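Local structure of catalase (Corynebacterium glutamicum, 4B7H) at residues K72-F77 and S116-R121. The protein breaks down hydrogen peroxide to water and oxygen as a haem-dependent catalase, with NADPH and the inhibitor nitric oxide bound here. Residues are numbered along the deposited sequence; the frame is centred on the assembly and turned at random.
Sequences KGHGAF and SPDTWR
K72, just before strand 73-82, reaches to S116 and D118 and carries most of this buried contact. With CG anti to the backbone N (chi1 -178°) and bends at chi2 and chi4, its chain passes alongside the S116 carbonyl and brings NZ to S116 O. On the way K72 CD comes 3.2 Å from S116 O. K72 NZ then gives a hydrogen bond to S116 O at 2.7 Å. This bond lies nearly in line with the carbonyl, at a C=O...N angle of 164°. The same ammonium makes a salt bridge to D118, NZ to OD1 2.8 Å. It meets this oxygen from above the carboxylate plane, 57° out of it, and the two side chains cross at about a right angle. D253 is a second acidic partner of K72 NZ. The K72 carbonyl takes part too: one water donates to K72 O and to D118 OD1, at 2.9 Å each.

Strand 73-82 belongs to the antiparallel beta-barrel of the catalase fold. Residues 116-121 lie in the loop between its strands 100-108 and 125-132, where P117 to W120 form a type I turn. The contact therefore ties the entry to one barrel strand to a connection between two others.

One residue past G73, H74 comes near the same carboxylate, with CE1 4.4 Å from D118 OD2. A second water links H74 ND1, 2.8 Å away, to D118 OD1 and is the third donor to that oxygen. H74 NE2 bonds to S203, and the imidazole lies about 9 Å from a bound haem. D118 OD2 accepts the backbone N-H of R256.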
ATOM      1  N   LYS A  72      10.722  -6.907  17.256  1.00  7.39           N
ATOM      2  CA  LYS A  72      10.603  -8.204  17.938  1.00  7.06           C
ATOM      3  C   LYS A  72       9.955  -8.043  19.306  1.00  7.96           C
ATOM      4  O   LYS A  72      10.575  -7.523  20.234  1.00  8.53           O
ATOM      5  CB  LYS A  72      11.980  -8.856  18.126  1.00  7.72           C
ATOM      6  CG  LYS A  72      11.908 -10.240  18.797  1.00  8.71           C
ATOM      7  CD  LYS A  72      11.439 -11.299  17.788  1.00  8.49           C
ATOM      8  CE  LYS A  72      11.069 -12.655  18.419  1.00  7.88           C
ATOM      9  NZ  LYS A  72      12.180 -13.234  19.238  1.00  8.46           N
ATOM     10  N   GLY A  73       8.718  -8.492  19.450  1.00  7.64           N
ATOM     11  CA  GLY A  73       8.039  -8.351  20.722  1.00  8.80           C
ATOM     12  C   GLY A  73       6.885  -9.309  20.893  1.00  7.48           C
ATOM     13  O   GLY A  73       6.613 -10.138  20.019  1.00  8.59           O
ATOM     14  N   HIS A  74       6.195  -9.177  22.022  1.00  6.81           N
ATOM     15  CA  HIS A  74       5.158 -10.120  22.413  1.00  7.57           C
ATOM     16  C   HIS A  74       4.385  -9.460  23.528  1.00  7.59           C
ATOM     17  O   HIS A  74       4.846  -8.474  24.114  1.00  8.77           O
ATOM     18  CB  HIS A  74       5.787 -11.415  22.925  1.00  8.98           C
ATOM     19  CG  HIS A  74       6.832 -11.184  23.966  1.00  8.02           C
ATOM     20  ND1 HIS A  74       8.143 -10.900  23.647  1.00  8.26           N
ATOM     21  CD2 HIS A  74       6.754 -11.139  25.318  1.00  8.47           C
ATOM     22  CE1 HIS A  74       8.834 -10.715  24.758  1.00  8.50           C
ATOM     23  NE2 HIS A  74       8.011 -10.837  25.785  1.00  8.48           N
ATOM     24  N   GLY A  75       3.211  -9.981  23.848  1.00  7.69           N
ATOM     25  CA  GLY A  75       2.420  -9.292  24.840  1.00  9.69           C
ATOM     26  C   GLY A  75       1.311 -10.090  25.477  1.00  8.82           C
ATOM     27  O   GLY A  75       1.230 -11.311  25.336  1.00  7.87           O
ATOM     28  N   ALA A  76       0.447  -9.375  26.182  1.00  8.53           N
ATOM     29  CA  ALA A  76      -0.598  -9.990  26.981  1.00  8.57           C
ATOM     30  C   ALA A  76      -1.605  -8.938  27.375  1.00  8.65           C
ATOM     31  O   ALA A  76      -1.456  -7.761  27.048  1.00  8.60           O
ATOM     32  CB  ALA A  76      -0.001 -10.635  28.225  1.00  9.84           C
ATOM     33  N   PHE A  77      -2.635  -9.373  28.086  1.00  7.92           N
ATOM     34  CA  PHE A  77      -3.702  -8.488  28.510  1.00  8.12           C
ATOM     35  C   PHE A  77      -3.923  -8.691  29.994  1.00  8.58           C
ATOM     36  O   PHE A  77      -3.486  -9.691  30.564  1.00  9.11           O
ATOM     37  CB  PHE A  77      -4.978  -8.763  27.699  1.00  8.97           C
ATOM     38  CG  PHE A  77      -4.823  -8.460  26.240  1.00  9.28           C
ATOM     39  CD1 PHE A  77      -4.224  -9.378  25.389  1.00  8.57           C
ATOM     40  CD2 PHE A  77      -5.251  -7.244  25.723  1.00 10.43           C
ATOM     41  CE1 PHE A  77      -4.065  -9.090  24.034  1.00 10.16           C
ATOM     42  CE2 PHE A  77      -5.093  -6.943  24.379  1.00  9.99           C
ATOM     43  CZ  PHE A  77      -4.499  -7.874  23.528  1.00 10.50           C
ATOM     44  N   SER A 116      14.575 -12.149  15.317  1.00 10.55           N
ATOM     45  CA  SER A 116      15.831 -11.988  16.075  1.00 10.37           C
ATOM     46  C   SER A 116      15.619 -12.363  17.542  1.00  9.93           C
ATOM     47  O   SER A 116      14.484 -12.413  18.010  1.00 10.11           O
ATOM     48  CB  SER A 116      16.384 -10.558  15.961  1.00 10.32           C
ATOM     49  OG  SER A 116      15.547  -9.614  16.595  1.00 10.01           O
ATOM     50  N   PRO A 117      16.707 -12.640  18.279  1.00 10.89           N
ATOM     51  CA  PRO A 117      16.537 -13.137  19.654  1.00 10.30           C
ATOM     52  C   PRO A 117      16.057 -12.106  20.680  1.00  8.93           C
ATOM     53  O   PRO A 117      16.500 -10.948  20.684  1.00 10.11           O
ATOM     54  CB  PRO A 117      17.950 -13.610  20.032  1.00 11.21           C
ATOM     55  CG  PRO A 117      18.640 -13.825  18.731  1.00 11.79           C
ATOM     56  CD  PRO A 117      18.104 -12.755  17.834  1.00 13.35           C
ATOM     57  N   ASP A 118      15.200 -12.562  21.591  1.00  9.06           N
ATOM     58  CA  ASP A 118      14.736 -11.745  22.699  1.00  9.35           C
ATOM     59  C   ASP A 118      15.877 -11.329  23.626  1.00  8.66           C
ATOM     60  O   ASP A 118      15.765 -10.319  24.326  1.00 10.20           O
ATOM     61  CB  ASP A 118      13.740 -12.533  23.552  1.00 10.33           C
ATOM     62  CG  ASP A 118      12.414 -12.806  22.851  1.00  8.96           C
ATOM     63  OD1 ASP A 118      12.059 -12.131  21.860  1.00  8.77           O
ATOM     64  OD2 ASP A 118      11.700 -13.700  23.336  1.00  9.00           O
ATOM     65  N   THR A 119      16.961 -12.106  23.658  1.00  9.75           N
ATOM     66  CA  THR A 119      18.008 -11.875  24.660  1.00  9.96           C
ATOM     67  C   THR A 119      19.323 -11.316  24.109  1.00  9.91           C
ATOM     68  O   THR A 119      20.372 -11.417  24.758  1.00 11.39           O
ATOM     69  CB  THR A 119      18.273 -13.126  25.542  1.00 10.72           C
ATOM     70  OG1 THR A 119      18.715 -14.216  24.726  1.00 10.98           O
ATOM     71  CG2 THR A 119      17.005 -13.541  26.265  1.00 12.29           C
ATOM     72  N   TRP A 120      19.278 -10.712  22.924  1.00 10.17           N
ATOM     73  CA  TRP A 120      20.361  -9.816  22.537  1.00 10.29           C
ATOM     74  C   TRP A 120      20.402  -8.694  23.578  1.00  9.81           C
ATOM     75  O   TRP A 120      19.355  -8.289  24.084  1.00 11.01           O
ATOM     76  CB  TRP A 120      20.097  -9.192  21.164  1.00 10.21           C
ATOM     77  CG  TRP A 120      20.501 -10.028  20.000  1.00 10.44           C
ATOM     78  CD1 TRP A 120      21.098 -11.256  20.034  1.00 11.88           C
ATOM     79  CD2 TRP A 120      20.347  -9.692  18.617  1.00 10.39           C
ATOM     80  NE1 TRP A 120      21.325 -11.703  18.758  1.00 13.90           N
ATOM     81  CE2 TRP A 120      20.865 -10.767  17.867  1.00 12.74           C
ATOM     82  CE3 TRP A 120      19.810  -8.593  17.941  1.00 10.73           C
ATOM     83  CZ2 TRP A 120      20.868 -10.772  16.470  1.00 14.97           C
ATOM     84  CZ3 TRP A 120      19.810  -8.600  16.550  1.00 11.70           C
ATOM     85  CH2 TRP A 120      20.338  -9.682  15.831  1.00 14.89           C
ATOM     86  N   ARG A 121      21.594  -8.189  23.899  1.00  9.39           N
ATOM     87  CA  ARG A 121      21.698  -6.998  24.748  1.00  8.99           C
ATOM     88  C   ARG A 121      20.966  -5.847  24.070  1.00  9.25           C
ATOM     89  O   ARG A 121      21.224  -5.532  22.905  1.00 11.29           O
ATOM     90  CB  ARG A 121      23.155  -6.599  25.020  1.00  9.43           C
ATOM     91  CG  ARG A 121      23.262  -5.332  25.895  1.00  9.85           C
ATOM     92  CD  ARG A 121      24.699  -4.916  26.233  1.00 10.11           C
ATOM     93  NE  ARG A 121      25.391  -6.027  26.876  1.00 10.24           N
ATOM     94  CZ  ARG A 121      25.254  -6.371  28.155  1.00  9.84           C
ATOM     95  NH1 ARG A 121      24.506  -5.644  28.980  1.00 10.34           N
ATOM     96  NH2 ARG A 121      25.902  -7.431  28.624  1.00 12.10           N
TER
HETATM   97  O   HOH W   1      11.579  -9.350  22.319  1.00 10.26           O
HETATM   98  O   HOH W   2       9.250 -11.886  21.230  1.00  8.43           O